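Local coordinates for molybdopterin biosynthesis protein MoaB (Sulfolobus tokodaii, PDB 3IWT) that probably binds molybdopterin and takes part in molybdenum cofactor biosynthesis, at residues E40-L49 with G152-K162. Sequence-based numbering, arbitrary orientation.
Sequences ESGDIIKQLL and GSPDAVKLALK
S41 gives its hydroxyl hydrogen to the carbonyl of G152, OG to O 2.6 Å, the one hydrogen bond between the two segments; the donor stands 29° off the carbonyl plane. With chi1 at -70°, OG lies beside its own backbone N, and from there it also packs on the P154 ring, 3.6 Å from CG. With an alanine in its place, the G152 carbonyl would probably lose this donor, leaving the turn before helix 154-176 held to helix 40-51 mainly by apolar contacts such as those of P154. The next residue, S153, is the N-cap, its OG accepting from A156 N at 3.2 Å.

The rest is apolar. I44 sends CD1 to P154 CB (3.7 Å), the two side chains crossing at about a right angle, while I45 packs against V157. One turn on, L161 is a knob in the hole formed by I44, I45, L48 and L49: its CD1 meets I45 CA at 3.6 Å and also touches L48 CD1. Its other methyl, CD2, meets L49 CD2 at 4.0 Å. The aliphatic parts of K158 and K162 lie alongside L48, K158 CG and K162 CE near its methyls.

Over residues 40-49 and 154-162 the helix axes run nearly parallel, 20° apart in direction and 8.9 Å at closest approach, side by side over the central sheet of this α/β fold. S41 and V157 rest on T88, I45 and L161 on I86 of strand 84-88; A156 and A160 touch F118 of helix 112-123.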
loop_
_atom_site.group_PDB
_atom_site.type_symbol
_atom_site.label_atom_id
_atom_site.label_comp_id
_atom_site.label_asym_id
_atom_site.label_seq_id
_atom_site.Cartn_x
_atom_site.Cartn_y
_atom_site.Cartn_z
ATOM N N GLU A 40 -1.553 17.253 -32.095
ATOM C CA GLU A 40 -2.736 16.636 -32.674
ATOM C C GLU A 40 -3.716 16.195 -31.576
ATOM O O GLU A 40 -4.912 16.445 -31.646
ATOM C CB GLU A 40 -2.321 15.430 -33.532
ATOM C CG GLU A 40 -1.380 15.762 -34.725
ATOM C CD GLU A 40 0.123 15.693 -34.389
ATOM O OE1 GLU A 40 0.498 15.719 -33.203
ATOM O OE2 GLU A 40 0.939 15.618 -35.336
ATOM N N SER A 41 -3.187 15.522 -30.557
ATOM C CA SER A 41 -4.031 15.011 -29.480
ATOM C C SER A 41 -4.690 16.115 -28.659
ATOM O O SER A 41 -5.869 16.023 -28.347
ATOM C CB SER A 41 -3.224 14.124 -28.548
ATOM O OG SER A 41 -2.909 12.922 -29.229
ATOM N N GLY A 42 -3.929 17.136 -28.290
ATOM C CA GLY A 42 -4.502 18.273 -27.543
ATOM C C GLY A 42 -5.577 18.963 -28.365
ATOM O O GLY A 42 -6.624 19.355 -27.838
ATOM N N ASP A 43 -5.299 19.126 -29.657
ATOM C CA ASP A 43 -6.236 19.752 -30.605
ATOM C C ASP A 43 -7.543 18.983 -30.716
ATOM O O ASP A 43 -8.608 19.579 -30.705
ATOM C CB ASP A 43 -5.593 19.879 -31.993
ATOM C CG ASP A 43 -4.542 20.987 -32.054
ATOM O OD1 ASP A 43 -4.323 21.683 -31.042
ATOM O OD2 ASP A 43 -3.913 21.147 -33.113
ATOM N N ILE A 44 -7.455 17.663 -30.793
ATOM C CA ILE A 44 -8.641 16.795 -30.825
ATOM C C ILE A 44 -9.496 16.951 -29.563
ATOM O O ILE A 44 -10.716 17.040 -29.650
ATOM C CB ILE A 44 -8.244 15.283 -31.026
ATOM C CG1 ILE A 44 -7.897 15.008 -32.483
ATOM C CG2 ILE A 44 -9.379 14.332 -30.608
ATOM C CD1 ILE A 44 -7.213 13.653 -32.716
ATOM N N ILE A 45 -8.848 16.993 -28.397
ATOM C CA ILE A 45 -9.545 17.136 -27.125
ATOM C C ILE A 45 -10.295 18.470 -27.096
ATOM O O ILE A 45 -11.482 18.503 -26.802
ATOM C CB ILE A 45 -8.567 17.037 -25.936
ATOM C CG1 ILE A 45 -7.980 15.617 -25.851
ATOM C CG2 ILE A 45 -9.250 17.447 -24.614
ATOM C CD1 ILE A 45 -6.835 15.472 -24.822
ATOM N N LYS A 46 -9.616 19.551 -27.456
ATOM C CA LYS A 46 -10.240 20.876 -27.480
ATOM C C LYS A 46 -11.440 20.942 -28.421
ATOM O O LYS A 46 -12.522 21.389 -28.023
ATOM C CB LYS A 46 -9.208 21.927 -27.876
ATOM C CG LYS A 46 -8.106 22.138 -26.852
ATOM C CD LYS A 46 -6.932 22.875 -27.472
ATOM C CE LYS A 46 -5.863 23.155 -26.425
ATOM N NZ LYS A 46 -4.722 23.927 -26.994
ATOM N N GLN A 47 -11.223 20.469 -29.651
ATOM C CA GLN A 47 -12.217 20.466 -30.738
ATOM C C GLN A 47 -13.491 19.715 -30.292
ATOM O O GLN A 47 -14.607 20.236 -30.419
ATOM C CB GLN A 47 -11.600 19.727 -31.941
ATOM C CG GLN A 47 -11.593 20.429 -33.288
ATOM C CD GLN A 47 -11.495 19.420 -34.433
ATOM O OE1 GLN A 47 -10.548 18.629 -34.496
ATOM N NE2 GLN A 47 -12.493 19.411 -35.308
ATOM N N LEU A 48 -13.301 18.490 -29.772
ATOM C CA LEU A 48 -14.427 17.637 -29.370
ATOM C C LEU A 48 -15.140 18.193 -28.158
ATOM O O LEU A 48 -16.367 18.152 -28.083
ATOM C CB LEU A 48 -13.992 16.182 -29.085
ATOM C CG LEU A 48 -13.721 15.259 -30.285
ATOM C CD1 LEU A 48 -13.131 13.924 -29.824
ATOM C CD2 LEU A 48 -14.983 15.061 -31.110
ATOM N N LEU A 49 -14.365 18.677 -27.175
ATOM C CA LEU A 49 -14.943 19.274 -25.973
ATOM C C LEU A 49 -15.786 20.495 -26.306
ATOM O O LEU A 49 -16.924 20.621 -25.829
ATOM C CB LEU A 49 -13.884 19.706 -24.955
ATOM C CG LEU A 49 -13.230 18.595 -24.136
ATOM C CD1 LEU A 49 -12.073 19.221 -23.342
ATOM C CD2 LEU A 49 -14.228 17.845 -23.212
ATOM N N GLY A 152 -0.964 9.298 -25.218
ATOM C CA GLY A 152 -0.463 10.257 -26.214
ATOM C C GLY A 152 -1.122 10.153 -27.584
ATOM O O GLY A 152 -1.300 11.156 -28.259
ATOM N N SER A 153 -1.454 8.930 -27.985
ATOM C CA SER A 153 -2.098 8.613 -29.277
ATOM C C SER A 153 -3.400 9.396 -29.553
ATOM O O SER A 153 -4.330 9.334 -28.757
ATOM C CB SER A 153 -2.394 7.114 -29.295
ATOM O OG SER A 153 -3.367 6.801 -30.237
ATOM N N PRO A 154 -3.483 10.107 -30.697
ATOM C CA PRO A 154 -4.730 10.795 -31.107
ATOM C C PRO A 154 -5.967 9.889 -31.188
ATOM O O PRO A 154 -7.054 10.304 -30.801
ATOM C CB PRO A 154 -4.393 11.330 -32.502
ATOM C CG PRO A 154 -2.912 11.447 -32.508
ATOM C CD PRO A 154 -2.404 10.326 -31.683
ATOM N N ASP A 155 -5.797 8.665 -31.674
ATOM C CA ASP A 155 -6.919 7.742 -31.804
ATOM C C ASP A 155 -7.405 7.335 -30.409
ATOM O O ASP A 155 -8.601 7.212 -30.171
ATOM C CB ASP A 155 -6.509 6.497 -32.593
ATOM C CG ASP A 155 -6.450 6.721 -34.109
ATOM O OD1 ASP A 155 -6.875 7.755 -34.654
ATOM O OD2 ASP A 155 -5.978 5.799 -34.776
ATOM N N ALA A 156 -6.462 7.142 -29.475
ATOM C CA ALA A 156 -6.800 6.784 -28.093
ATOM C C ALA A 156 -7.574 7.899 -27.386
ATOM O O ALA A 156 -8.547 7.661 -26.654
ATOM C CB ALA A 156 -5.507 6.427 -27.285
ATOM N N VAL A 157 -7.109 9.127 -27.566
ATOM C CA VAL A 157 -7.740 10.271 -26.968
ATOM C C VAL A 157 -9.160 10.449 -27.501
ATOM O O VAL A 157 -10.109 10.647 -26.738
ATOM C CB VAL A 157 -6.858 11.523 -27.190
ATOM C CG1 VAL A 157 -7.607 12.745 -26.924
ATOM C CG2 VAL A 157 -5.572 11.463 -26.315
ATOM N N LYS A 158 -9.304 10.327 -28.813
ATOM C CA LYS A 158 -10.612 10.408 -29.459
ATOM C C LYS A 158 -11.547 9.339 -28.875
ATOM O O LYS A 158 -12.694 9.628 -28.539
ATOM C CB LYS A 158 -10.445 10.258 -30.963
ATOM C CG LYS A 158 -11.676 10.515 -31.783
ATOM C CD LYS A 158 -11.465 10.203 -33.247
ATOM C CE LYS A 158 -10.609 11.225 -33.958
ATOM N NZ LYS A 158 -10.865 11.168 -35.453
ATOM N N LEU A 159 -11.049 8.112 -28.746
ATOM C CA LEU A 159 -11.828 7.010 -28.196
ATOM C C LEU A 159 -12.290 7.277 -26.773
ATOM O O LEU A 159 -13.439 7.022 -26.449
ATOM C CB LEU A 159 -10.988 5.726 -28.199
ATOM C CG LEU A 159 -11.690 4.407 -27.816
ATOM C CD1 LEU A 159 -12.773 4.051 -28.845
ATOM C CD2 LEU A 159 -10.672 3.285 -27.681
ATOM N N ALA A 160 -11.375 7.747 -25.913
ATOM C CA ALA A 160 -11.681 8.041 -24.524
ATOM C C ALA A 160 -12.751 9.116 -24.449
ATOM O O ALA A 160 -13.724 8.968 -23.719
ATOM C CB ALA A 160 -10.405 8.490 -23.772
ATOM N N LEU A 161 -12.585 10.188 -25.222
ATOM C CA LEU A 161 -13.574 11.268 -25.214
ATOM C C LEU A 161 -14.980 10.855 -25.654
ATOM O O LEU A 161 -15.967 11.143 -24.970
ATOM C CB LEU A 161 -13.096 12.428 -26.076
ATOM C CG LEU A 161 -12.065 13.354 -25.435
ATOM C CD1 LEU A 161 -11.337 14.091 -26.569
ATOM C CD2 LEU A 161 -12.763 14.323 -24.466
ATOM N N LYS A 162 -15.073 10.227 -26.820
ATOM C CA LYS A 162 -16.357 9.858 -27.380
ATOM C C LYS A 162 -17.084 8.763 -26.607
ATOM O O LYS A 162 -18.294 8.856 -26.391
ATOM C CB LYS A 162 -16.188 9.411 -28.836
ATOM C CG LYS A 162 -15.691 10.498 -29.758
ATOM C CD LYS A 162 -15.726 9.979 -31.179
ATOM C CE LYS A 162 -15.292 10.978 -32.193
ATOM N NZ LYS A 162 -15.480 10.347 -33.590
#